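PDB 3IWZ: catabolite activation-like protein from Xanthomonas campestris pv. campestris, which acts as a homodimeric global transcription regulator of virulence genes, binding DNA unless cyclic di-GMP apparently switches it to an inactive form. Local coordinates for residues D[36-41]-D[105-110]; D[53-58]-D[111-116]; D[61-66]-D[100-105]; D[183-188]-D[221-226]. All blocks are in the same frame, centred on the assembly; numbering follows the deposited sequence.

Contact 1: residues D[36-41]-D[105-110]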
loop_
_atom_site.group_PDB
_atom_site.type_symbol
_atom_site.label_atom_id
_atom_site.label_comp_id
_atom_site.label_asym_id
_atom_site.label_seq_id
_atom_site.Cartn_x
_atom_site.Cartn_y
_atom_site.Cartn_z
ATOM N N ARG D 36 25.747 11.197 -0.685
ATOM C CA ARG D 36 25.697 10.265 0.436
ATOM C C ARG D 36 25.866 11.006 1.759
ATOM O O ARG D 36 26.789 11.801 1.925
ATOM C CB ARG D 36 26.806 9.213 0.303
ATOM C CG ARG D 36 26.620 8.201 -0.828
ATOM C CD ARG D 36 27.850 8.168 -1.727
ATOM N NE ARG D 36 28.149 6.834 -2.250
ATOM C CZ ARG D 36 28.472 5.786 -1.496
ATOM N NH1 ARG D 36 28.535 5.911 -0.175
ATOM N NH2 ARG D 36 28.746 4.611 -2.059
ATOM N N ARG D 37 24.974 10.740 2.704
ATOM C CA ARG D 37 25.045 11.381 4.009
ATOM C C ARG D 37 24.756 10.372 5.112
ATOM O O ARG D 37 23.829 9.569 4.997
ATOM C CB ARG D 37 24.039 12.528 4.093
ATOM C CG ARG D 37 24.056 13.265 5.424
ATOM C CD ARG D 37 22.939 14.305 5.498
ATOM N NE ARG D 37 22.936 15.201 4.342
ATOM C CZ ARG D 37 22.035 16.158 4.140
ATOM N NH1 ARG D 37 21.059 16.349 5.019
ATOM N NH2 ARG D 37 22.107 16.925 3.058
ATOM N N ARG D 38 25.555 10.415 6.175
ATOM C CA ARG D 38 25.384 9.514 7.309
ATOM C C ARG D 38 24.328 10.074 8.264
ATOM O O ARG D 38 24.264 11.281 8.484
ATOM C CB ARG D 38 26.719 9.344 8.050
ATOM C CG ARG D 38 27.843 8.738 7.205
ATOM C CD ARG D 38 27.778 7.211 7.144
ATOM N NE ARG D 38 28.246 6.581 8.379
ATOM C CZ ARG D 38 29.479 6.707 8.864
ATOM N NH1 ARG D 38 30.381 7.441 8.220
ATOM N NH2 ARG D 38 29.811 6.111 10.001
ATOM N N TYR D 39 23.494 9.199 8.821
ATOM C CA TYR D 39 22.450 9.630 9.748
ATOM C C TYR D 39 22.539 8.851 11.044
ATOM O O TYR D 39 22.793 7.648 11.039
ATOM C CB TYR D 39 21.053 9.412 9.152
ATOM C CG TYR D 39 20.777 10.230 7.920
ATOM C CD1 TYR D 39 20.044 11.416 7.989
ATOM C CD2 TYR D 39 21.281 9.836 6.685
ATOM C CE1 TYR D 39 19.827 12.182 6.852
ATOM C CE2 TYR D 39 21.071 10.593 5.555
ATOM C CZ TYR D 39 20.348 11.760 5.642
ATOM O OH TYR D 39 20.167 12.497 4.506
ATOM N N PRO D 40 22.324 9.527 12.176
ATOM C CA PRO D 40 22.384 8.843 13.472
ATOM C C PRO D 40 21.118 8.001 13.568
ATOM O O PRO D 40 20.192 8.190 12.763
ATOM C CB PRO D 40 22.355 9.995 14.488
ATOM C CG PRO D 40 22.587 11.270 13.644
ATOM C CD PRO D 40 21.970 10.947 12.337
ATOM N N THR D 41 21.073 7.084 14.536
ATOM C CA THR D 41 19.890 6.252 14.735
ATOM C C THR D 41 18.782 7.142 15.315
ATOM O O THR D 41 19.040 8.292 15.693
ATOM C CB THR D 41 20.182 5.078 15.712
ATOM O OG1 THR D 41 19.077 4.162 15.711
ATOM C CG2 THR D 41 20.399 5.587 17.126
ATOM N N ARG D 105 16.375 3.292 12.094
ATOM C CA ARG D 105 16.233 2.400 13.245
ATOM C C ARG D 105 17.619 2.106 13.792
ATOM O O ARG D 105 17.772 1.638 14.917
ATOM C CB ARG D 105 15.566 1.094 12.837
ATOM C CG ARG D 105 14.202 1.237 12.203
ATOM C CD ARG D 105 13.723 -0.128 11.741
ATOM N NE ARG D 105 13.642 -1.051 12.867
ATOM C CZ ARG D 105 14.175 -2.268 12.872
ATOM N NH1 ARG D 105 14.830 -2.707 11.808
ATOM N NH2 ARG D 105 14.051 -3.045 13.940
ATOM N N THR D 106 18.619 2.379 12.962
ATOM C CA THR D 106 20.021 2.189 13.307
ATOM C C THR D 106 20.761 3.330 12.633
ATOM O O THR D 106 20.141 4.210 12.032
ATOM C CB THR D 106 20.587 0.860 12.744
ATOM O OG1 THR D 106 20.559 0.896 11.315
ATOM C CG2 THR D 106 19.778 -0.329 13.231
ATOM N N GLN D 107 22.083 3.328 12.738
ATOM C CA GLN D 107 22.875 4.361 12.087
ATOM C C GLN D 107 22.744 4.041 10.595
ATOM O O GLN D 107 22.805 2.876 10.209
ATOM C CB GLN D 107 24.333 4.266 12.544
ATOM C CG GLN D 107 25.199 5.460 12.184
ATOM C CD GLN D 107 26.371 5.631 13.145
ATOM O OE1 GLN D 107 27.534 5.577 12.741
ATOM N NE2 GLN D 107 26.064 5.834 14.428
ATOM N N CYS D 108 22.569 5.051 9.754
ATOM C CA CYS D 108 22.393 4.781 8.329
ATOM C C CYS D 108 23.172 5.653 7.369
ATOM O O CYS D 108 23.539 6.782 7.683
ATOM C CB CYS D 108 20.908 4.908 7.944
ATOM S SG CYS D 108 19.778 3.811 8.796
ATOM N N GLU D 109 23.394 5.110 6.179
ATOM C CA GLU D 109 24.055 5.830 5.105
ATOM C C GLU D 109 22.973 5.900 4.022
ATOM O O GLU D 109 22.509 4.871 3.540
ATOM C CB GLU D 109 25.269 5.060 4.574
ATOM C CG GLU D 109 26.478 5.953 4.330
ATOM C CD GLU D 109 27.279 5.565 3.105
ATOM O OE1 GLU D 109 27.684 4.385 2.998
ATOM O OE2 GLU D 109 27.513 6.450 2.253
ATOM N N LEU D 110 22.544 7.107 3.676
ATOM C CA LEU D 110 21.512 7.277 2.659
ATOM C C LEU D 110 22.004 8.191 1.554
ATOM O O LEU D 110 22.558 9.253 1.819
ATOM C CB LEU D 110 20.240 7.882 3.270
ATOM C CG LEU D 110 19.606 7.169 4.470
ATOM C CD1 LEU D 110 18.372 7.923 4.916
ATOM C CD2 LEU D 110 19.252 5.743 4.101
#

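Contact 2: residues D[53-58]-D[111-116]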
loop_
_atom_site.group_PDB
_atom_site.type_symbol
_atom_site.label_atom_id
_atom_site.label_comp_id
_atom_site.label_asym_id
_atom_site.label_seq_id
_atom_site.Cartn_x
_atom_site.Cartn_y
_atom_site.Cartn_z
ATOM N N GLY D 53 11.101 16.851 -2.569
ATOM C CA GLY D 53 11.745 17.019 -3.856
ATOM C C GLY D 53 12.958 16.119 -3.909
ATOM O O GLY D 53 13.798 16.241 -4.795
ATOM N N THR D 54 13.023 15.184 -2.967
ATOM C CA THR D 54 14.152 14.272 -2.867
ATOM C C THR D 54 13.802 12.788 -2.748
ATOM O O THR D 54 12.829 12.398 -2.109
ATOM C CB THR D 54 15.022 14.661 -1.655
ATOM O OG1 THR D 54 15.498 16.002 -1.828
ATOM C CG2 THR D 54 16.205 13.718 -1.512
ATOM N N LEU D 55 14.631 11.961 -3.362
ATOM C CA LEU D 55 14.448 10.525 -3.325
ATOM C C LEU D 55 15.603 10.013 -2.477
ATOM O O LEU D 55 16.684 10.591 -2.492
ATOM C CB LEU D 55 14.556 9.952 -4.741
ATOM C CG LEU D 55 14.001 8.579 -5.119
ATOM C CD1 LEU D 55 14.971 7.940 -6.117
ATOM C CD2 LEU D 55 13.840 7.693 -3.916
ATOM N N TYR D 56 15.377 8.943 -1.728
ATOM C CA TYR D 56 16.441 8.377 -0.918
ATOM C C TYR D 56 16.691 6.929 -1.288
ATOM O O TYR D 56 15.765 6.198 -1.622
ATOM C CB TYR D 56 16.091 8.455 0.558
ATOM C CG TYR D 56 16.092 9.852 1.121
ATOM C CD1 TYR D 56 17.290 10.506 1.408
ATOM C CD2 TYR D 56 14.898 10.508 1.396
ATOM C CE1 TYR D 56 17.296 11.771 1.962
ATOM C CE2 TYR D 56 14.895 11.780 1.949
ATOM C CZ TYR D 56 16.097 12.404 2.231
ATOM O OH TYR D 56 16.094 13.655 2.788
ATOM N N TYR D 57 17.957 6.535 -1.232
ATOM C CA TYR D 57 18.369 5.167 -1.509
ATOM C C TYR D 57 19.155 4.732 -0.274
ATOM O O TYR D 57 20.163 5.350 0.068
ATOM C CB TYR D 57 19.267 5.116 -2.741
ATOM C CG TYR D 57 19.849 3.750 -3.008
ATOM C CD1 TYR D 57 19.183 2.828 -3.812
ATOM C CD2 TYR D 57 21.060 3.372 -2.443
ATOM C CE1 TYR D 57 19.713 1.561 -4.045
ATOM C CE2 TYR D 57 21.602 2.112 -2.669
ATOM C CZ TYR D 57 20.924 1.213 -3.470
ATOM O OH TYR D 57 21.464 -0.029 -3.694
ATOM N N VAL D 58 18.674 3.694 0.405
ATOM C CA VAL D 58 19.330 3.184 1.602
ATOM C C VAL D 58 20.591 2.406 1.241
ATOM O O VAL D 58 20.514 1.292 0.725
ATOM C CB VAL D 58 18.412 2.225 2.400
ATOM C CG1 VAL D 58 19.107 1.798 3.682
ATOM C CG2 VAL D 58 17.078 2.881 2.700
ATOM N N ALA D 111 21.805 7.770 0.313
ATOM C CA ALA D 111 22.205 8.569 -0.829
ATOM C C ALA D 111 20.948 9.258 -1.337
ATOM O O ALA D 111 19.977 8.590 -1.683
ATOM C CB ALA D 111 22.794 7.677 -1.914
ATOM N N GLU D 112 20.955 10.586 -1.374
ATOM C CA GLU D 112 19.796 11.321 -1.852
ATOM C C GLU D 112 20.044 12.029 -3.182
ATOM O O GLU D 112 21.177 12.394 -3.511
ATOM C CB GLU D 112 19.323 12.340 -0.803
ATOM C CG GLU D 112 20.349 13.383 -0.403
ATOM C CD GLU D 112 19.735 14.539 0.378
ATOM O OE1 GLU D 112 20.506 15.345 0.940
ATOM O OE2 GLU D 112 18.487 14.651 0.422
ATOM N N ILE D 113 18.967 12.196 -3.944
ATOM C CA ILE D 113 19.003 12.867 -5.238
ATOM C C ILE D 113 17.635 13.489 -5.496
ATOM O O ILE D 113 16.596 12.854 -5.273
ATOM C CB ILE D 113 19.341 11.889 -6.391
ATOM C CG1 ILE D 113 19.625 12.686 -7.670
ATOM C CG2 ILE D 113 18.171 10.927 -6.631
ATOM C CD1 ILE D 113 20.269 11.868 -8.775
ATOM N N SER D 114 17.638 14.737 -5.954
ATOM C CA SER D 114 16.394 15.452 -6.225
ATOM C C SER D 114 15.646 14.800 -7.374
ATOM O O SER D 114 16.258 14.261 -8.300
ATOM C CB SER D 114 16.686 16.911 -6.575
ATOM O OG SER D 114 17.376 17.011 -7.810
ATOM N N TYR D 115 14.319 14.847 -7.323
ATOM C CA TYR D 115 13.523 14.259 -8.392
ATOM C C TYR D 115 13.868 14.930 -9.726
ATOM O O TYR D 115 14.177 14.263 -10.716
ATOM C CB TYR D 115 12.019 14.444 -8.134
ATOM C CG TYR D 115 11.490 13.866 -6.837
ATOM C CD1 TYR D 115 11.917 12.619 -6.372
ATOM C CD2 TYR D 115 10.511 14.541 -6.109
ATOM C CE1 TYR D 115 11.377 12.060 -5.219
ATOM C CE2 TYR D 115 9.968 13.995 -4.963
ATOM C CZ TYR D 115 10.402 12.754 -4.524
ATOM O OH TYR D 115 9.837 12.209 -3.412
ATOM N N GLU D 116 13.819 16.258 -9.727
ATOM C CA GLU D 116 14.090 17.047 -10.917
ATOM C C GLU D 116 15.370 16.641 -11.616
ATOM O O GLU D 116 15.391 16.501 -12.835
ATOM C CB GLU D 116 14.141 18.531 -10.559
ATOM C CG GLU D 116 13.361 19.406 -11.521
ATOM C CD GLU D 116 12.680 20.564 -10.817
ATOM O OE1 GLU D 116 13.388 21.486 -10.355
ATOM O OE2 GLU D 116 11.430 20.546 -10.724
#

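Contact 3: residues D[61-66]-D[100-105]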
loop_
_atom_site.group_PDB
_atom_site.type_symbol
_atom_site.label_atom_id
_atom_site.label_comp_id
_atom_site.label_asym_id
_atom_site.label_seq_id
_atom_site.Cartn_x
_atom_site.Cartn_y
_atom_site.Cartn_z
ATOM N N GLY D 61 22.157 0.481 6.703
ATOM C CA GLY D 61 21.303 0.860 7.803
ATOM C C GLY D 61 19.897 0.324 7.654
ATOM O O GLY D 61 19.544 -0.344 6.680
ATOM N N SER D 62 19.089 0.630 8.651
ATOM C CA SER D 62 17.712 0.189 8.683
ATOM C C SER D 62 16.858 1.421 8.996
ATOM O O SER D 62 17.189 2.205 9.891
ATOM C CB SER D 62 17.556 -0.889 9.765
ATOM O OG SER D 62 16.293 -1.524 9.720
ATOM N N VAL D 63 15.786 1.595 8.228
ATOM C CA VAL D 63 14.858 2.704 8.410
ATOM C C VAL D 63 13.439 2.166 8.535
ATOM O O VAL D 63 13.168 0.988 8.288
ATOM C CB VAL D 63 14.893 3.696 7.218
ATOM C CG1 VAL D 63 16.273 4.350 7.107
ATOM C CG2 VAL D 63 14.544 2.971 5.934
ATOM N N SER D 64 12.522 3.029 8.933
ATOM C CA SER D 64 11.147 2.611 9.064
ATOM C C SER D 64 10.287 3.688 8.420
ATOM O O SER D 64 10.662 4.858 8.411
ATOM C CB SER D 64 10.774 2.453 10.540
ATOM O OG SER D 64 10.744 3.711 11.193
ATOM N N ILE D 65 9.157 3.279 7.854
ATOM C CA ILE D 65 8.220 4.221 7.249
ATOM C C ILE D 65 7.033 4.213 8.201
ATOM O O ILE D 65 6.427 3.169 8.436
ATOM C CB ILE D 65 7.752 3.777 5.851
ATOM C CG1 ILE D 65 8.932 3.749 4.872
ATOM C CG2 ILE D 65 6.667 4.716 5.348
ATOM C CD1 ILE D 65 9.535 5.102 4.564
ATOM N N ILE D 66 6.715 5.375 8.755
ATOM C CA ILE D 66 5.629 5.483 9.709
ATOM C C ILE D 66 4.565 6.479 9.266
ATOM O O ILE D 66 4.875 7.518 8.685
ATOM C CB ILE D 66 6.178 5.914 11.096
ATOM C CG1 ILE D 66 7.482 5.164 11.390
ATOM C CG2 ILE D 66 5.149 5.613 12.188
ATOM C CD1 ILE D 66 8.037 5.389 12.792
ATOM N N VAL D 100 4.413 10.611 5.013
ATOM C CA VAL D 100 4.798 9.691 6.079
ATOM C C VAL D 100 6.121 10.093 6.719
ATOM O O VAL D 100 6.808 10.999 6.240
ATOM C CB VAL D 100 4.973 8.246 5.543
ATOM C CG1 VAL D 100 3.726 7.797 4.815
ATOM C CG2 VAL D 100 6.180 8.175 4.618
ATOM N N ILE D 101 6.464 9.386 7.791
ATOM C CA ILE D 101 7.711 9.579 8.520
ATOM C C ILE D 101 8.729 8.541 8.071
ATOM O O ILE D 101 8.402 7.358 7.953
ATOM C CB ILE D 101 7.559 9.345 10.035
ATOM C CG1 ILE D 101 6.494 10.260 10.632
ATOM C CG2 ILE D 101 8.898 9.583 10.717
ATOM C CD1 ILE D 101 6.324 10.079 12.148
ATOM N N LEU D 102 9.956 8.996 7.825
ATOM C CA LEU D 102 11.074 8.133 7.455
ATOM C C LEU D 102 12.015 8.229 8.656
ATOM O O LEU D 102 12.652 9.264 8.880
ATOM C CB LEU D 102 11.785 8.643 6.204
ATOM C CG LEU D 102 13.091 7.920 5.864
ATOM C CD1 LEU D 102 12.802 6.456 5.531
ATOM C CD2 LEU D 102 13.777 8.613 4.693
ATOM N N ARG D 103 12.100 7.149 9.422
ATOM C CA ARG D 103 12.904 7.124 10.637
ATOM C C ARG D 103 13.967 6.025 10.648
ATOM O O ARG D 103 13.665 4.850 10.432
ATOM C CB ARG D 103 11.940 6.973 11.820
ATOM C CG ARG D 103 12.531 6.657 13.176
ATOM C CD ARG D 103 11.395 6.455 14.182
ATOM N NE ARG D 103 10.594 7.670 14.352
ATOM C CZ ARG D 103 9.405 7.713 14.953
ATOM N NH1 ARG D 103 8.855 6.607 15.447
ATOM N NH2 ARG D 103 8.769 8.866 15.064
ATOM N N THR D 104 15.220 6.413 10.883
ATOM C CA THR D 104 16.323 5.451 10.953
ATOM C C THR D 104 16.141 4.594 12.209
ATOM O O THR D 104 15.786 5.107 13.267
ATOM C CB THR D 104 17.698 6.156 11.056
ATOM O OG1 THR D 104 17.745 6.941 12.261
ATOM C CG2 THR D 104 17.938 7.051 9.845
ATOM N N ARG D 105 16.375 3.292 12.094
ATOM C CA ARG D 105 16.233 2.400 13.245
ATOM C C ARG D 105 17.619 2.106 13.792
ATOM O O ARG D 105 17.772 1.638 14.917
ATOM C CB ARG D 105 15.566 1.094 12.837
ATOM C CG ARG D 105 14.202 1.237 12.203
ATOM C CD ARG D 105 13.723 -0.128 11.741
ATOM N NE ARG D 105 13.642 -1.051 12.867
ATOM C CZ ARG D 105 14.175 -2.268 12.872
ATOM N NH1 ARG D 105 14.830 -2.707 11.808
ATOM N NH2 ARG D 105 14.051 -3.045 13.940
#

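Contact 4: residues D[183-188]-D[221-226]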
loop_
_atom_site.group_PDB
_atom_site.type_symbol
_atom_site.label_atom_id
_atom_site.label_comp_id
_atom_site.label_asym_id
_atom_site.label_seq_id
_atom_site.Cartn_x
_atom_site.Cartn_y
_atom_site.Cartn_z
ATOM N N GLY D 183 14.047 -19.998 22.929
ATOM C CA GLY D 183 13.424 -19.865 21.627
ATOM C C GLY D 183 14.209 -18.923 20.735
ATOM O O GLY D 183 15.157 -19.334 20.063
ATOM N N THR D 184 13.802 -17.658 20.729
ATOM C CA THR D 184 14.457 -16.630 19.937
ATOM C C THR D 184 14.382 -15.324 20.705
ATOM O O THR D 184 13.338 -14.983 21.263
ATOM C CB THR D 184 13.768 -16.440 18.570
ATOM O OG1 THR D 184 13.869 -17.650 17.810
ATOM C CG2 THR D 184 14.429 -15.315 17.792
ATOM N N GLN D 185 15.502 -14.604 20.738
ATOM C CA GLN D 185 15.578 -13.320 21.429
ATOM C C GLN D 185 15.330 -12.195 20.430
ATOM O O GLN D 185 16.194 -11.881 19.601
ATOM C CB GLN D 185 16.952 -13.143 22.091
ATOM C CG GLN D 185 17.190 -11.737 22.636
ATOM C CD GLN D 185 16.085 -11.289 23.574
ATOM O OE1 GLN D 185 16.078 -11.625 24.762
ATOM N NE2 GLN D 185 15.130 -10.538 23.036
ATOM N N LEU D 186 14.143 -11.597 20.515
ATOM C CA LEU D 186 13.755 -10.519 19.612
ATOM C C LEU D 186 13.658 -9.190 20.346
ATOM O O LEU D 186 12.753 -8.977 21.156
ATOM C CB LEU D 186 12.407 -10.842 18.958
ATOM C CG LEU D 186 12.242 -12.214 18.297
ATOM C CD1 LEU D 186 10.829 -12.349 17.749
ATOM C CD2 LEU D 186 13.255 -12.381 17.181
ATOM N N ARG D 187 14.589 -8.293 20.044
ATOM C CA ARG D 187 14.620 -6.982 20.676
ATOM C C ARG D 187 13.623 -6.007 20.059
ATOM O O ARG D 187 13.905 -5.380 19.036
ATOM C CB ARG D 187 16.035 -6.397 20.593
ATOM C CG ARG D 187 16.201 -5.055 21.286
ATOM C CD ARG D 187 17.679 -4.727 21.491
ATOM N NE ARG D 187 18.447 -4.828 20.251
ATOM C CZ ARG D 187 18.335 -3.990 19.223
ATOM N NH1 ARG D 187 17.483 -2.973 19.276
ATOM N NH2 ARG D 187 19.076 -4.174 18.139
ATOM N N VAL D 188 12.457 -5.887 20.690
ATOM C CA VAL D 188 11.419 -4.970 20.236
ATOM C C VAL D 188 10.773 -4.280 21.437
ATOM O O VAL D 188 10.131 -4.926 22.265
ATOM C CB VAL D 188 10.310 -5.698 19.430
ATOM C CG1 VAL D 188 9.219 -4.711 19.042
ATOM C CG2 VAL D 188 10.899 -6.325 18.177
ATOM N N GLY D 221 12.336 -6.648 30.027
ATOM C CA GLY D 221 12.565 -5.213 29.936
ATOM C C GLY D 221 12.522 -4.533 28.578
ATOM O O GLY D 221 11.571 -3.807 28.273
ATOM N N LYS D 222 13.557 -4.741 27.767
ATOM C CA LYS D 222 13.620 -4.122 26.449
ATOM C C LYS D 222 13.528 -5.171 25.350
ATOM O O LYS D 222 13.178 -4.861 24.207
ATOM C CB LYS D 222 14.928 -3.342 26.298
ATOM C CG LYS D 222 14.917 -2.320 25.174
ATOM C CD LYS D 222 13.851 -1.267 25.440
ATOM C CE LYS D 222 14.017 -0.050 24.548
ATOM N NZ LYS D 222 13.129 1.070 24.985
ATOM N N THR D 223 13.843 -6.413 25.703
ATOM C CA THR D 223 13.815 -7.512 24.749
ATOM C C THR D 223 12.704 -8.528 25.024
ATOM O O THR D 223 12.075 -8.510 26.082
ATOM C CB THR D 223 15.183 -8.236 24.725
ATOM O OG1 THR D 223 15.843 -8.057 25.986
ATOM C CG2 THR D 223 16.059 -7.684 23.614
ATOM N N VAL D 224 12.470 -9.415 24.057
ATOM C CA VAL D 224 11.437 -10.443 24.173
ATOM C C VAL D 224 11.963 -11.800 23.736
ATOM O O VAL D 224 12.454 -11.951 22.615
ATOM C CB VAL D 224 10.217 -10.112 23.296
ATOM C CG1 VAL D 224 9.214 -11.261 23.342
ATOM C CG2 VAL D 224 9.581 -8.822 23.760
ATOM N N VAL D 225 11.852 -12.793 24.612
ATOM C CA VAL D 225 12.322 -14.126 24.270
ATOM C C VAL D 225 11.118 -15.002 23.953
ATOM O O VAL D 225 10.500 -15.571 24.845
ATOM C CB VAL D 225 13.126 -14.759 25.430
ATOM C CG1 VAL D 225 13.842 -16.005 24.934
ATOM C CG2 VAL D 225 14.128 -13.756 25.989
ATOM N N LEU D 226 10.787 -15.091 22.671
ATOM C CA LEU D 226 9.650 -15.889 22.220
ATOM C C LEU D 226 9.978 -17.366 22.312
ATOM O O LEU D 226 10.797 -17.867 21.546
ATOM C CB LEU D 226 9.298 -15.556 20.767
ATOM C CG LEU D 226 8.125 -16.335 20.154
ATOM C CD1 LEU D 226 6.802 -15.742 20.635
ATOM C CD2 LEU D 226 8.200 -16.273 18.635
#

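Contact 1: residues D[36-41]-D[105-110]
The Y39 ring carries L110 over one face and has the carbonyl oxygen of C108 at its edge, in plane. L110 CD1 sits 4.2 Å from the centroid of the Y39 ring, a CH-pi contact, and the two side chains cross at about a right angle. L110 CB also touches Y39 CE2. A chi1 of -64° sets CG of Y39 beside its backbone N, and the ring beyond it faces L110. The R36 guanidinium has E109 at its edge, near its plane. NH1 of R36 forms a salt bridge to OE2 of E109 at 2.7 Å, with the two planes 32° apart. R38 approaches the same glutamate with carbon, its CD 3.3 Å from CG of E109. Q107 CG rests 3.4 Å from the Y39 carbonyl oxygen.

R37 pairs with L110 and Y39 with C108, each through two backbone hydrogen bonds. R38 and E109 form the non-hydrogen-bonded pair between them. Y39, C108 and L110 lie buried on one face, with the exposed R37 at its end; R38 and E109 share the other. This is an antiparallel edge pair in the beta-roll of a cyclic nucleotide-binding domain.

Contact 2: residues D[53-58]-D[111-116]
T54, Y56 and E112 meet on one face of this strand pair. CB of E112 lies 3.5 Å from CE1 of Y56, and the ring and carboxylate planes are only 11° apart. The two side chains run side by side and point the same way. T54 adds its methyl: CG2 is 3.5 Å from CB of E112 and also sits above one face of the Y56 ring, toward the rim. CG of E112 stands between its backbone N and carbonyl carbon (chi1 59°), and the chain runs on extended, which carries the carboxylate alongside Y56. The carboxylate has a partner beyond the pair, a salt bridge from OE1 to R37.

At the far end the Y115 ring lies against the chain at G53 and T54. N of T54 is over the ring centre, 3.8 Å above the plane, and C of G53 is nearer the rim. CE1 of Y115 also touches CB of L55 at 3.8 Å. Y115 N donates to G53 O at 2.9 Å, from above the carbonyl plane. The Y115 hydroxyl is held by G87.

The backbone positions these groups. L55 pairs with I113, and Y57 with A111, each through two hydrogen bonds. S114 is the N-cap of the helix that follows, its OG accepting from R117 N.

Strand 108-114 thus runs straight into helix 115-122. Strand 35-39 flanks it on the side away from strand 54-58. Strand 85-86 borders strand 54-58, with F85 edge-to-face against Y57. Helix 24-32 packs on Y57 and A111.

Contact 3: residues D[61-66]-D[100-105]
S64 and R103 form one hydrogen-bonded pair of this antiparallel contact and I66 and I101 the other, while V63 with T104 and I65 with L102 are non-hydrogen-bonded pairs; the strand axes come within 4.4 Å. R103 O is gripped twice by S64. N of S64 donates at 2.6 Å and OG of S64 at 3.2 Å, from opposite faces of the carbonyl plane. OG stands between the backbone N and carbonyl carbon of S64 (chi1 69°), which turns it toward that oxygen.

On the same face CD1 of I66 sits over one face of the R103 guanidinium. The guanidinium is fixed by salt bridges to D44 and E74. CB of I66 packs against CB of I101 at 3.8 Å.

The other face is largely apolar, with T104 the polar member; its OG1 bonds to P40 O. L102 CD1 touches CD1 of I65 at 3.7 Å and CB of V63 at 3.9 Å. CG2 of I65 meets CG2 of V100 at 3.6 Å. Beyond the strands, NH1 of R105 donates to OG of S62 at 2.8 Å, with OG tilted 19° from the guanidinium plane. R105 also makes a cation-pi contact with Y79.

Both strands are inner members of their sheet. Strand 44-46 flanks strand 101-104, and strand 74-80 flanks strand 63-68. V63 and L102 turn toward strand 54-58 of the facing sheet, where they touch V58 and Y56.

Contact 4: residues D[183-188]-D[221-226]
Q185 reaches across to T223 and V225 on one face of the strand pair. Its CB leaves the backbone on that face, and CG lies anti to the backbone N (chi1 171°). A bend at chi2 (54°) then brings CD back over the partner strand. NE2 is modelled too close to T223, so the amide end is doubtful and its contacts hold only as modelled. There CD is 3.4 Å from CB of T223, and OE1 is 3.1 Å from CG2 of V225. NE2 lies 3.1 Å from V224 O, but the angle is too poor for a hydrogen bond. The Q185 side chain crosses those of T223 and V225 at about a right angle.

R187 comes next but one along the chain. Its CB rests 3.3 Å from the methyl CG2 of T223, and CG follows at 3.5 Å. OG1 of T223 is bonded to R220 O at the end of strand 217-220.

The backbones join through two hydrogen-bonded pairs, T184 with L226 and L186 with V224. L186 N to V224 O is short and fairly straight, 2.7 Å and 163°. In the other pair, the bond from L226 N to T184 O is weak. Q185 and V225 form the non-hydrogen-bonded pair between.

These are the two inner strands of the sheet in a crp-type winged helix. Strand 178-179 lies beyond 183-186. Strand 217-220 lies beyond 223-227, and this hairpin is the wing. Helices 190-197 and 201-213, spanning the predicted DNA-binding motif 190-209, lie between the paired strands in sequence. L186 and L226 turn to helix 160-172, touching S172.

In the fold
Contacts 1, 2 and 3 belong to the cyclic nucleotide-binding domain, contact 4 to the DNA-binding domain. Contacts 1 and 2 share strand 108-114 and touch, with Y39 packing on Y56. Contact 3 lies in the opposing sheet and meets contact 2 through Y56 on L102 and V58 on V63. It shares R105 with contact 1. Contact 2 is the buried one. Contact 1 is more exposed, with R38 and E109 on its outer face, and only it has a salt bridge between its segments. Contact 3 is mixed: mostly apolar around V63, I65 and L102, while S64 and R103 share the other face with I66 and I101. Contact 4 stays about 6 Å (nearest atoms) from contacts 1 and 3.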